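Local coordinates for 70 KDA protein (Xanthomonas sp., PDB 4B2N), which oxidatively cleaves rubber (polyisoprene) as a processive diheme c-type dioxygenase, at residues Y351-N356 with Y555-Y560; L16-Q21 with G363-H368. All coordinates share one frame; numbering follows the deposited sequence.

Interaction 1 (Y351-N356 with Y555-Y560)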
# COMPACT_ATOMS: atom_id res chain seq x y z
N TYR A 351 17.82 -3.26 11.89
CA TYR A 351 18.63 -4.06 10.97
C TYR A 351 19.34 -5.13 11.77
O TYR A 351 19.90 -4.78 12.80
CB TYR A 351 19.65 -3.13 10.40
CG TYR A 351 20.54 -3.79 9.40
CD1 TYR A 351 20.08 -4.01 8.09
CD2 TYR A 351 21.86 -4.13 9.73
CE1 TYR A 351 20.88 -4.63 7.15
CE2 TYR A 351 22.70 -4.70 8.77
CZ TYR A 351 22.20 -4.93 7.48
OH TYR A 351 23.02 -5.49 6.54
N PRO A 352 19.25 -6.42 11.34
CA PRO A 352 19.74 -7.49 12.21
C PRO A 352 21.25 -7.83 12.02
O PRO A 352 21.79 -8.64 12.77
CB PRO A 352 18.82 -8.68 11.83
CG PRO A 352 18.57 -8.44 10.36
CD PRO A 352 18.71 -6.96 10.09
N LYS A 353 21.92 -7.21 11.05
CA LYS A 353 23.36 -7.52 10.87
C LYS A 353 24.31 -6.42 11.31
O LYS A 353 23.93 -5.40 11.91
CB LYS A 353 23.61 -8.00 9.44
CG LYS A 353 22.84 -9.30 9.30
CD LYS A 353 23.15 -10.16 8.11
CE LYS A 353 22.03 -11.19 8.07
NZ LYS A 353 22.43 -12.55 8.49
N THR A 354 25.59 -6.66 11.05
CA THR A 354 26.62 -5.78 11.51
C THR A 354 26.64 -4.47 10.71
O THR A 354 26.43 -4.45 9.49
CB THR A 354 28.00 -6.51 11.47
OG1 THR A 354 29.00 -5.53 11.72
CG2 THR A 354 28.28 -7.10 10.07
N ILE A 355 26.89 -3.37 11.39
CA ILE A 355 26.98 -2.07 10.77
C ILE A 355 28.33 -1.47 11.12
O ILE A 355 28.73 -1.51 12.29
CB ILE A 355 25.90 -1.10 11.27
CG1 ILE A 355 24.51 -1.66 10.93
CG2 ILE A 355 26.06 0.26 10.61
CD1 ILE A 355 23.33 -0.80 11.36
N ASN A 356 28.97 -0.89 10.12
CA ASN A 356 30.24 -0.13 10.30
C ASN A 356 29.87 1.26 10.70
O ASN A 356 29.45 2.01 9.88
CB ASN A 356 31.03 -0.11 9.01
CG ASN A 356 32.39 0.55 9.14
OD1 ASN A 356 32.55 1.67 9.62
ND2 ASN A 356 33.38 -0.18 8.72
N TYR A 555 11.88 -16.55 1.50
CA TYR A 555 12.05 -15.25 2.28
C TYR A 555 13.03 -15.38 3.43
O TYR A 555 13.01 -14.58 4.38
CB TYR A 555 10.68 -14.77 2.80
CG TYR A 555 9.93 -15.80 3.64
CD1 TYR A 555 9.15 -16.78 3.04
CD2 TYR A 555 9.97 -15.76 5.04
CE1 TYR A 555 8.43 -17.70 3.80
CE2 TYR A 555 9.27 -16.70 5.82
CZ TYR A 555 8.55 -17.67 5.19
OH TYR A 555 7.84 -18.59 5.94
N SER A 556 13.91 -16.38 3.38
CA SER A 556 14.90 -16.59 4.42
C SER A 556 16.06 -15.58 4.27
O SER A 556 16.23 -14.94 3.17
CB SER A 556 15.40 -18.06 4.36
OG SER A 556 16.44 -18.17 3.39
N PHE A 557 16.83 -15.38 5.35
CA PHE A 557 17.95 -14.40 5.28
C PHE A 557 18.90 -14.69 4.14
O PHE A 557 19.45 -13.75 3.54
CB PHE A 557 18.71 -14.29 6.58
CG PHE A 557 18.05 -13.43 7.67
CD1 PHE A 557 16.86 -12.72 7.46
CD2 PHE A 557 18.63 -13.37 8.94
CE1 PHE A 557 16.30 -11.97 8.52
CE2 PHE A 557 18.08 -12.63 9.95
CZ PHE A 557 16.93 -11.89 9.73
N ALA A 558 19.01 -15.96 3.73
CA ALA A 558 19.97 -16.38 2.66
C ALA A 558 19.59 -15.83 1.28
O ALA A 558 20.46 -15.70 0.42
CB ALA A 558 20.12 -17.89 2.59
N SER A 559 18.33 -15.47 1.11
CA SER A 559 17.82 -14.89 -0.12
C SER A 559 17.96 -13.41 -0.17
O SER A 559 17.77 -12.85 -1.22
CB SER A 559 16.37 -15.23 -0.34
OG SER A 559 16.28 -16.66 -0.51
N TYR A 560 18.27 -12.81 0.98
CA TYR A 560 18.44 -11.37 1.06
C TYR A 560 19.90 -11.04 0.87
O TYR A 560 20.75 -11.90 1.15
CB TYR A 560 17.83 -10.83 2.37
CG TYR A 560 17.25 -9.41 2.20
CD1 TYR A 560 16.09 -9.20 1.49
CD2 TYR A 560 17.89 -8.32 2.71
CE1 TYR A 560 15.52 -7.97 1.34
CE2 TYR A 560 17.32 -7.05 2.59
CZ TYR A 560 16.17 -6.88 1.88
OH TYR A 560 15.63 -5.66 1.75

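Interaction 2 (L16-Q21 with G363-H368)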
# COMPACT_ATOMS: atom_id res chain seq x y z
N LEU A 16 25.52 17.16 18.81
CA LEU A 16 24.53 16.06 18.51
C LEU A 16 24.99 14.92 17.59
O LEU A 16 25.82 15.14 16.69
CB LEU A 16 23.30 16.70 17.87
CG LEU A 16 22.16 17.26 18.71
CD1 LEU A 16 21.79 16.42 19.93
CD2 LEU A 16 22.51 18.68 19.10
N PRO A 17 24.42 13.69 17.76
CA PRO A 17 24.84 12.61 16.88
C PRO A 17 24.38 12.72 15.42
O PRO A 17 23.40 13.42 15.10
CB PRO A 17 24.21 11.36 17.53
CG PRO A 17 22.98 11.90 18.20
CD PRO A 17 23.40 13.25 18.74
N LEU A 18 25.09 12.03 14.54
CA LEU A 18 24.68 11.87 13.14
C LEU A 18 23.72 10.66 13.06
O LEU A 18 22.70 10.71 12.37
CB LEU A 18 25.91 11.65 12.23
CG LEU A 18 26.83 12.83 11.91
CD1 LEU A 18 28.13 12.40 11.27
CD2 LEU A 18 26.15 13.90 11.06
N LEU A 19 24.03 9.59 13.77
CA LEU A 19 23.24 8.36 13.67
C LEU A 19 22.09 8.47 14.66
O LEU A 19 22.15 9.23 15.63
CB LEU A 19 24.11 7.15 14.00
CG LEU A 19 25.26 6.95 13.03
CD1 LEU A 19 25.96 5.62 13.32
CD2 LEU A 19 24.84 7.03 11.56
N ASP A 20 21.02 7.74 14.40
CA ASP A 20 19.92 7.72 15.29
C ASP A 20 19.20 6.37 15.14
O ASP A 20 18.08 6.32 14.62
CB ASP A 20 18.96 8.81 14.84
CG ASP A 20 17.72 8.92 15.74
OD1 ASP A 20 17.71 8.43 16.85
OD2 ASP A 20 16.76 9.56 15.39
N GLN A 21 19.80 5.30 15.61
CA GLN A 21 19.22 3.94 15.51
C GLN A 21 18.12 3.80 16.60
O GLN A 21 18.30 4.25 17.66
CB GLN A 21 20.36 2.93 15.67
CG GLN A 21 21.48 3.23 14.64
CD GLN A 21 22.88 2.68 15.01
OE1 GLN A 21 23.71 3.35 15.66
NE2 GLN A 21 23.15 1.47 14.56
N GLY A 363 28.14 8.11 5.38
CA GLY A 363 26.85 8.07 4.70
C GLY A 363 25.85 9.10 5.24
O GLY A 363 25.09 9.67 4.49
N ALA A 364 25.86 9.33 6.54
CA ALA A 364 24.95 10.25 7.14
C ALA A 364 25.21 11.61 6.60
O ALA A 364 24.30 12.36 6.30
CB ALA A 364 25.08 10.24 8.63
N VAL A 365 26.50 11.93 6.45
CA VAL A 365 26.88 13.22 5.93
C VAL A 365 26.47 13.36 4.48
O VAL A 365 25.98 14.43 4.09
CB VAL A 365 28.41 13.49 6.10
CG1 VAL A 365 28.77 14.86 5.51
CG2 VAL A 365 28.73 13.54 7.58
N ILE A 366 26.72 12.32 3.67
CA ILE A 366 26.44 12.38 2.28
C ILE A 366 24.94 12.55 2.17
O ILE A 366 24.45 13.41 1.44
CB ILE A 366 26.89 11.09 1.59
CG1 ILE A 366 28.45 11.01 1.50
CG2 ILE A 366 26.35 11.06 0.15
CD1 ILE A 366 28.94 9.56 1.47
N TYR A 367 24.21 11.72 2.93
CA TYR A 367 22.72 11.74 2.90
C TYR A 367 22.19 13.20 3.01
O TYR A 367 21.38 13.66 2.19
CB TYR A 367 22.15 10.82 4.01
CG TYR A 367 20.60 10.88 4.00
CD1 TYR A 367 19.95 11.92 4.60
CD2 TYR A 367 19.85 9.92 3.36
CE1 TYR A 367 18.56 12.04 4.55
CE2 TYR A 367 18.48 10.04 3.30
CZ TYR A 367 17.85 11.07 3.88
OH TYR A 367 16.49 11.16 3.80
N HIS A 368 22.68 13.92 4.01
CA HIS A 368 22.16 15.25 4.34
C HIS A 368 22.85 16.39 3.60
O HIS A 368 22.30 17.51 3.49
CB HIS A 368 22.32 15.44 5.83
CG HIS A 368 21.43 14.57 6.65
ND1 HIS A 368 21.79 13.30 7.06
CD2 HIS A 368 20.13 14.78 7.10
CE1 HIS A 368 20.76 12.78 7.77
NE2 HIS A 368 19.76 13.69 7.82

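Interaction 1 (Y351-N356 with Y555-Y560)
Apolar contact between Pro352 and Phe557 joins the surface loops 351-356 and 555-560: CG of the proline ring lies 3.9 Å from CZ, the far corner of the phenyl ring, with the two side chains running obliquely to one another. Pro352 also rests on Trp510 and Trp562.

The second approach is made by a charged chain. Lys353 and Phe557 lie alongside each other with their ends pointing opposite ways, so the lysine end reaches the half of the ring near CB, with NZ 3.9 Å and CE 4.1 Å from CD2 of Phe557. The lysine chain is extended as far as CE and then bends (chi4 -107°), which sets the ammonium obliquely to the phenyl ring. The cation-pi partner of Lys353 is Trp562.

Phe557 begins a short 3-10 segment, residues 557-559, defined by two successive i+3 to i bonds, Ser559 N to Ser556 O and Tyr560 N to Phe557 O, both 3.0 Å. This segment leads into the short strand 560-561, whereas the other loop links helix 333-345 to helix 357-369.

Polar bonds fix each loop separately. Ser556 OG and Ser559 OG both bond Asp554 OD2, and Ser556 OG receives a weak bond from Ala558 N (3.4 Å, 136°). Asn356 caps helix 357-369 through OD1, bonded to Leu359 N.

Interaction 2 (L16-Q21 with G363-H368)
The irregular segment 16-21 comes nearest the helical segment 363-368 at Leu18 and Ala364, whose CA atoms are 6.2 Å apart, a spacing close enough for the two CB atoms to meet.

Leu18 makes most of the contribution of segment 16-21. Its CB lies 4.0 Å from CB of Ala364, while its branch reaches along the helix to the next residue, where CD1 is 3.9 Å from CG2 of Val365. Two torsions set up that second touch: Leu18 CG stands beside its own backbone N (chi1 -74°), and Val365 holds CG2 anti to its carbonyl carbon, so the two methyls meet as the side chains run obliquely. Leu19 starts off away from the helix, yet its branch returns, bringing CD2 to 4.4 Å from Ala364 CB; the alanine methyl thus touches both leucines.

Helix 357-369 precedes the segment that attaches heme c #2 through Cys390 and Cys393, with His394 as an axial ligand of the iron, an arrangement recognisable as the c-type CXXCH motif. The side chain of Ala364 lies about 10 Å from that of Cys390, which places this contact near heme c #2 without touching it.

Within the helix, Ala364 O accepts two bonds from His368. His368 N lies 3.2 Å and His368 ND1 2.8 Å from Ala364 O, the latter bond nearly straight at 167°, and they arrive from opposite faces of the carbonyl plane. The oxygen is in the imidazole plane, and His368 NE2 is bonded to Tyr397 N, so the ring is held at both nitrogens. One imidazole face is covered by Tyr367, with CD1 3.3 Å above its centre, and the ring also stacks with His401.

How the interactions relate
Interactions 1 and 2 have centres 21 Å apart, on the same side of the chain's centre, and their segments alternate along the sequence: 16-21, 351-356, 363-368, 555-560. Helix 357-369 connects them, since 351-356 leads to its N-terminus and 363-368 forms its later part. Helix 649-660 is a second shared neighbour, touched by Tyr351 and Ile355 of segment 351-356 and by Leu19 of 16-21 and Ala364 and Ile366 of 363-368. The two also meet directly, with Ile355 CD1 3.9 Å from Gln21 NE2. Interaction 1 lies at the surface away from the annotated sites, whereas interaction 2 ties the N-terminal segment to the surroundings of heme c #2.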